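Local coordinates for switch-activating protein 1 (Schizosaccharomyces pombe, PDB 5JDK) that binds specific DNA sequences in fission yeast, acting in mating-type switching, replication fork blockage and the start of DNA replication, at residues E93-H98 and P107-L112. Residues are numbered along the deposited sequence; the frame is centred on the assembly and turned at random.
Sequences EQRLAH and PEEDEL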
loop_
_atom_site.group_PDB
_atom_site.type_symbol
_atom_site.label_atom_id
_atom_site.label_comp_id
_atom_site.label_asym_id
_atom_site.label_seq_id
_atom_site.Cartn_x
_atom_site.Cartn_y
_atom_site.Cartn_z
ATOM N N GLU A 93 10.281 1.687 2.979
ATOM C CA GLU A 93 11.229 1.319 4.026
ATOM C C GLU A 93 12.616 1.879 3.739
ATOM O O GLU A 93 13.336 2.284 4.659
ATOM C CB GLU A 93 11.247 -0.193 4.229
ATOM C CG GLU A 93 9.945 -0.743 4.822
ATOM C CD GLU A 93 9.699 -0.315 6.258
ATOM O OE1 GLU A 93 10.680 -0.022 6.976
ATOM O OE2 GLU A 93 8.531 -0.294 6.679
ATOM N N GLN A 94 13.005 1.924 2.469
ATOM C CA GLN A 94 14.281 2.549 2.122
ATOM C C GLN A 94 14.272 4.045 2.427
ATOM O O GLN A 94 15.257 4.594 2.953
ATOM C CB GLN A 94 14.600 2.266 0.658
ATOM C CG GLN A 94 14.851 0.776 0.447
ATOM C CD GLN A 94 14.962 0.358 -0.999
ATOM O OE1 GLN A 94 14.826 1.172 -1.916
ATOM N NE2 GLN A 94 15.213 -0.932 -1.211
ATOM N N ARG A 95 13.165 4.719 2.115
ATOM C CA ARG A 95 13.036 6.129 2.446
ATOM C C ARG A 95 13.133 6.343 3.948
ATOM O O ARG A 95 13.803 7.274 4.402
ATOM C CB ARG A 95 11.724 6.690 1.890
ATOM C CG ARG A 95 11.733 6.788 0.370
ATOM C CD ARG A 95 10.391 7.228 -0.219
ATOM N NE ARG A 95 9.895 8.436 0.428
ATOM C CZ ARG A 95 10.409 9.644 0.248
ATOM N NH1 ARG A 95 11.387 9.851 -0.629
ATOM N NH2 ARG A 95 9.934 10.656 0.952
ATOM N N LEU A 96 12.500 5.487 4.749
ATOM C CA LEU A 96 12.605 5.635 6.197
ATOM C C LEU A 96 14.046 5.472 6.643
ATOM O O LEU A 96 14.533 6.220 7.505
ATOM C CB LEU A 96 11.728 4.603 6.907
ATOM C CG LEU A 96 10.218 4.797 6.811
ATOM C CD1 LEU A 96 9.515 3.682 7.561
ATOM C CD2 LEU A 96 9.801 6.138 7.362
ATOM N N ALA A 97 14.746 4.492 6.074
ATOM C CA ALA A 97 16.121 4.236 6.478
ATOM C C ALA A 97 17.042 5.380 6.089
ATOM O O ALA A 97 18.083 5.578 6.726
ATOM C CB ALA A 97 16.618 2.943 5.841
ATOM N N HIS A 98 16.698 6.129 5.050
ATOM C CA HIS A 98 17.583 7.167 4.559
ATOM C C HIS A 98 17.116 8.570 4.915
ATOM O O HIS A 98 17.774 9.541 4.518
ATOM C CB HIS A 98 17.840 6.955 3.069
ATOM C CG HIS A 98 18.610 5.697 2.796
ATOM N ND1 HIS A 98 19.954 5.578 3.080
ATOM C CD2 HIS A 98 18.216 4.484 2.339
ATOM C CE1 HIS A 98 20.363 4.359 2.772
ATOM N NE2 HIS A 98 19.326 3.675 2.321
ATOM N N PRO A 107 5.025 17.968 -0.911
ATOM C CA PRO A 107 3.726 17.468 -0.441
ATOM C C PRO A 107 3.392 16.100 -0.992
ATOM O O PRO A 107 2.740 15.311 -0.302
ATOM C CB PRO A 107 2.732 18.544 -0.899
ATOM C CG PRO A 107 3.415 19.236 -2.041
ATOM C CD PRO A 107 4.883 19.184 -1.737
ATOM N N GLU A 108 3.811 15.795 -2.217
ATOM C CA GLU A 108 3.501 14.495 -2.790
ATOM C C GLU A 108 4.247 13.385 -2.064
ATOM O O GLU A 108 3.671 12.330 -1.755
ATOM C CB GLU A 108 3.826 14.485 -4.283
ATOM C CG GLU A 108 3.104 15.555 -5.094
ATOM C CD GLU A 108 3.826 16.899 -5.125
ATOM O OE1 GLU A 108 4.881 17.072 -4.472
ATOM O OE2 GLU A 108 3.302 17.814 -5.809
ATOM N N GLU A 109 5.529 13.599 -1.764
ATOM C CA GLU A 109 6.248 12.555 -1.061
ATOM C C GLU A 109 5.707 12.396 0.352
ATOM O O GLU A 109 5.593 11.272 0.855
ATOM C CB GLU A 109 7.756 12.786 -1.107
ATOM C CG GLU A 109 8.318 13.711 -0.076
ATOM C CD GLU A 109 9.757 14.044 -0.392
ATOM O OE1 GLU A 109 9.987 15.089 -1.018
ATOM O OE2 GLU A 109 10.659 13.251 -0.047
ATOM N N ASP A 110 5.302 13.501 0.982
ATOM C CA ASP A 110 4.696 13.387 2.300
ATOM C C ASP A 110 3.393 12.586 2.253
ATOM O O ASP A 110 3.129 11.767 3.151
ATOM C CB ASP A 110 4.441 14.774 2.886
ATOM C CG ASP A 110 5.718 15.491 3.358
ATOM O OD1 ASP A 110 6.827 14.920 3.317
ATOM O OD2 ASP A 110 5.569 16.661 3.791
ATOM N N GLU A 111 2.555 12.817 1.233
ATOM C CA GLU A 111 1.302 12.069 1.143
ATOM C C GLU A 111 1.570 10.590 0.927
ATOM O O GLU A 111 0.967 9.732 1.590
ATOM C CB GLU A 111 0.380 12.589 0.036
ATOM C CG GLU A 111 -0.918 11.771 0.056
ATOM C CD GLU A 111 -1.979 12.200 -0.920
ATOM O OE1 GLU A 111 -1.709 13.027 -1.809
ATOM O OE2 GLU A 111 -3.106 11.671 -0.779
ATOM N N LEU A 112 2.460 10.253 -0.009
ATOM C CA LEU A 112 2.713 8.835 -0.236
ATOM C C LEU A 112 3.292 8.184 1.015
ATOM O O LEU A 112 2.896 7.074 1.387
ATOM C CB LEU A 112 3.609 8.619 -1.457
ATOM C CG LEU A 112 3.778 7.151 -1.877
ATOM C CD1 LEU A 112 2.476 6.440 -2.077
ATOM C CD2 LEU A 112 4.598 7.066 -3.155
#
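Arg95 reaches from helix 78-98 to Glu109 in the first turn of helix 107-131, and the two make a salt bridge with a single close hydrogen bond. NH2 of Arg95 donates to OE2 of Glu109 over 2.9 Å, with a fairly straight N-H...O angle of 158°. The carboxylate oxygen sits at the edge of the guanidinium, close to its plane, and accepts through its anti lone pair. The two flat groups are turned 54° against each other and the bridge is single-pronged, OE1 going instead to Thr106 N. Packing is closest at NH2, where CG of Glu109 lies 3.6 Å from this nitrogen. The remainder is loose: only 90 Å² is buried, both residues stay partly exposed, and their CA atoms are 10.0 Å apart, a gap that suits a long arginine, bent at chi3. With CG of Glu109 between its backbone N and carbonyl carbon (chi1 84°) and the chain extended beyond, OE2 meets Arg95 while OE1 accepts from Thr106 N; glutamate suits this first turn, probably favoured by the helix dipole. Asp113 takes a second salt bridge from NH2, so an alanine in place of Arg95 would probably leave both acids without this cationic mate. This surface contact bridges two helices joined by a non-helical connection within the N-terminal DNA-binding domain, while Glu111 and Leu112 pack against helix 34-46.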